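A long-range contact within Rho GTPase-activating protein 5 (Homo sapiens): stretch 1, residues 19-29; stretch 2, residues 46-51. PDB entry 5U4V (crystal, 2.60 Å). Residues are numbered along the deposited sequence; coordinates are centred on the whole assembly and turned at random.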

# COMPACT_ATOMS: atom_id res chain seq x y z
N LEU A 19 9.09 6.33 -4.95
CA LEU A 19 7.74 5.92 -5.33
C LEU A 19 6.76 6.02 -4.14
O LEU A 19 5.62 6.41 -4.28
CB LEU A 19 7.79 4.51 -5.86
CG LEU A 19 6.66 4.07 -6.78
CD1 LEU A 19 6.55 4.99 -7.96
CD2 LEU A 19 7.00 2.67 -7.29
N ALA A 20 7.25 5.64 -2.97
CA ALA A 20 6.47 5.72 -1.75
C ALA A 20 6.24 7.17 -1.34
O ALA A 20 5.29 7.46 -0.65
CB ALA A 20 7.13 4.94 -0.62
N GLN A 21 7.11 8.07 -1.79
CA GLN A 21 7.01 9.45 -1.39
C GLN A 21 6.00 10.19 -2.24
O GLN A 21 5.25 11.07 -1.74
CB GLN A 21 8.38 10.12 -1.46
CG GLN A 21 8.34 11.57 -0.96
CD GLN A 21 7.75 11.62 0.44
OE1 GLN A 21 8.27 10.99 1.36
NE2 GLN A 21 6.64 12.34 0.61
N GLU A 22 6.00 9.89 -3.52
CA GLU A 22 5.09 10.51 -4.48
C GLU A 22 3.66 10.15 -4.11
O GLU A 22 2.76 10.99 -4.15
CB GLU A 22 5.41 10.10 -5.91
CG GLU A 22 6.60 10.82 -6.53
CD GLU A 22 7.47 9.90 -7.40
OE1 GLU A 22 7.35 9.94 -8.66
OE2 GLU A 22 8.24 9.08 -6.82
N LEU A 23 3.47 8.89 -3.73
CA LEU A 23 2.14 8.47 -3.29
C LEU A 23 1.74 9.13 -1.98
O LEU A 23 0.58 9.57 -1.82
CB LEU A 23 2.01 6.95 -3.22
CG LEU A 23 0.68 6.45 -2.72
CD1 LEU A 23 -0.35 6.82 -3.75
CD2 LEU A 23 0.65 4.96 -2.42
N ALA A 24 2.68 9.22 -1.04
CA ALA A 24 2.36 9.94 0.17
C ALA A 24 2.00 11.41 -0.13
O ALA A 24 1.03 11.91 0.39
CB ALA A 24 3.47 9.80 1.17
N ASN A 25 2.74 12.05 -1.03
CA ASN A 25 2.44 13.43 -1.39
C ASN A 25 1.07 13.59 -2.04
O ASN A 25 0.29 14.54 -1.68
CB ASN A 25 3.48 14.02 -2.31
CG ASN A 25 4.85 14.11 -1.67
OD1 ASN A 25 4.99 14.10 -0.45
ND2 ASN A 25 5.84 14.25 -2.49
N GLU A 26 0.80 12.72 -3.01
CA GLU A 26 -0.45 12.73 -3.75
C GLU A 26 -1.64 12.68 -2.83
O GLU A 26 -2.58 13.45 -3.00
CB GLU A 26 -0.53 11.55 -4.69
CG GLU A 26 -1.83 11.43 -5.43
CD GLU A 26 -1.69 11.93 -6.85
OE1 GLU A 26 -2.69 12.42 -7.41
OE2 GLU A 26 -0.59 11.85 -7.40
N ILE A 27 -1.57 11.80 -1.85
CA ILE A 27 -2.62 11.60 -0.89
C ILE A 27 -2.77 12.80 0.07
O ILE A 27 -3.89 13.23 0.35
CB ILE A 27 -2.45 10.29 -0.09
CG1 ILE A 27 -2.45 9.06 -1.00
CG2 ILE A 27 -3.57 10.15 0.93
CD1 ILE A 27 -2.48 7.71 -0.27
N ARG A 28 -1.67 13.33 0.58
CA ARG A 28 -1.71 14.49 1.49
C ARG A 28 -2.34 15.75 0.92
O ARG A 28 -2.92 16.53 1.67
CB ARG A 28 -0.32 14.82 2.04
CG ARG A 28 0.13 13.92 3.20
CD ARG A 28 1.60 14.07 3.39
NE ARG A 28 2.19 13.01 4.20
CZ ARG A 28 3.49 12.90 4.44
NH1 ARG A 28 4.36 13.77 3.98
NH2 ARG A 28 3.92 11.91 5.19
N THR A 29 -2.25 15.95 -0.41
CA THR A 29 -2.84 17.13 -1.02
C THR A 29 -4.39 17.10 -0.89
O THR A 29 -5.05 18.09 -1.20
CB THR A 29 -2.51 17.29 -2.51
OG1 THR A 29 -3.03 16.17 -3.24
CG2 THR A 29 -1.08 17.46 -2.74
N ASP A 46 -1.97 8.62 9.01
CA ASP A 46 -0.57 9.02 9.05
C ASP A 46 0.18 8.22 8.03
O ASP A 46 0.58 7.10 8.28
CB ASP A 46 0.03 8.83 10.46
CG ASP A 46 -0.50 9.82 11.47
OD1 ASP A 46 -1.20 10.80 11.12
OD2 ASP A 46 -0.21 9.63 12.67
N LEU A 47 0.43 8.84 6.88
CA LEU A 47 1.17 8.18 5.82
C LEU A 47 2.65 8.31 6.01
O LEU A 47 3.23 9.39 5.96
CB LEU A 47 0.75 8.71 4.46
CG LEU A 47 -0.74 8.38 4.24
CD1 LEU A 47 -1.27 9.07 3.00
CD2 LEU A 47 -1.06 6.89 4.25
N ARG A 48 3.29 7.17 6.22
CA ARG A 48 4.71 7.13 6.46
C ARG A 48 5.41 6.35 5.36
O ARG A 48 5.47 5.12 5.43
CB ARG A 48 4.98 6.45 7.79
CG ARG A 48 4.47 7.19 9.00
CD ARG A 48 4.89 6.49 10.27
NE ARG A 48 4.37 7.19 11.42
CZ ARG A 48 4.44 6.75 12.68
NH1 ARG A 48 5.03 5.59 12.98
NH2 ARG A 48 3.92 7.47 13.67
N PRO A 49 6.00 7.04 4.38
CA PRO A 49 6.82 6.33 3.38
C PRO A 49 8.11 5.85 4.00
O PRO A 49 8.65 6.52 4.86
CB PRO A 49 7.12 7.39 2.32
CG PRO A 49 6.26 8.53 2.63
CD PRO A 49 5.92 8.47 4.10
N VAL A 50 8.58 4.69 3.58
CA VAL A 50 9.70 4.02 4.23
C VAL A 50 10.72 3.49 3.24
O VAL A 50 10.38 3.11 2.12
CB VAL A 50 9.22 2.83 5.08
CG1 VAL A 50 8.46 3.30 6.31
CG2 VAL A 50 8.36 1.89 4.25
N ASP A 51 11.98 3.41 3.63
CA ASP A 51 12.88 2.61 2.82
C ASP A 51 13.82 1.80 3.70
O ASP A 51 13.88 2.04 4.90
CB ASP A 51 13.63 3.50 1.85
CG ASP A 51 14.02 2.78 0.58
OD1 ASP A 51 14.51 1.62 0.68
OD2 ASP A 51 13.88 3.38 -0.50

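A helix in stretch 1 lies against a strand in stretch 2, their N-to-C directions 166° apart and so nearly antiparallel, with the axes approaching to 7.5 Å. So close a spacing suits small side chains, and the helix supplies alanines where the backbones come nearest. Ala-20 sits across from Pro-49, CA to CA 5.2 Å; its CB points toward the strand and meets Pro-49 CB at 3.8 Å, a methyl against the apolar proline ring. One residue on, Gln-21 leaves the helix sideways, yet its end returns: OE1 lies 3.4 Å from Pro-49 CG, while NE2 donates a hydrogen bond to Asn-25 OD1 (2.6 Å), one turn along the same helix. Ala-24, a turn after Ala-20, again points toward the strand. Its CB touches Pro-49 CG at 3.4 Å and lies 4.4 Å from Leu-47 CB, so a single methyl packs against both strand residues that face the helix. Next comes Ile-27, whose branched side chain reaches Leu-47: CG2 approaches CD1 at 3.3 Å, a tight apolar contact between buried residues. Arg-28 closes the series with polar chemistry. Its long, extended side chain carries NH2 to Leu-47 O, forming a 2.7 Å hydrogen bond at the guanidinium edge, where the N-H groups point.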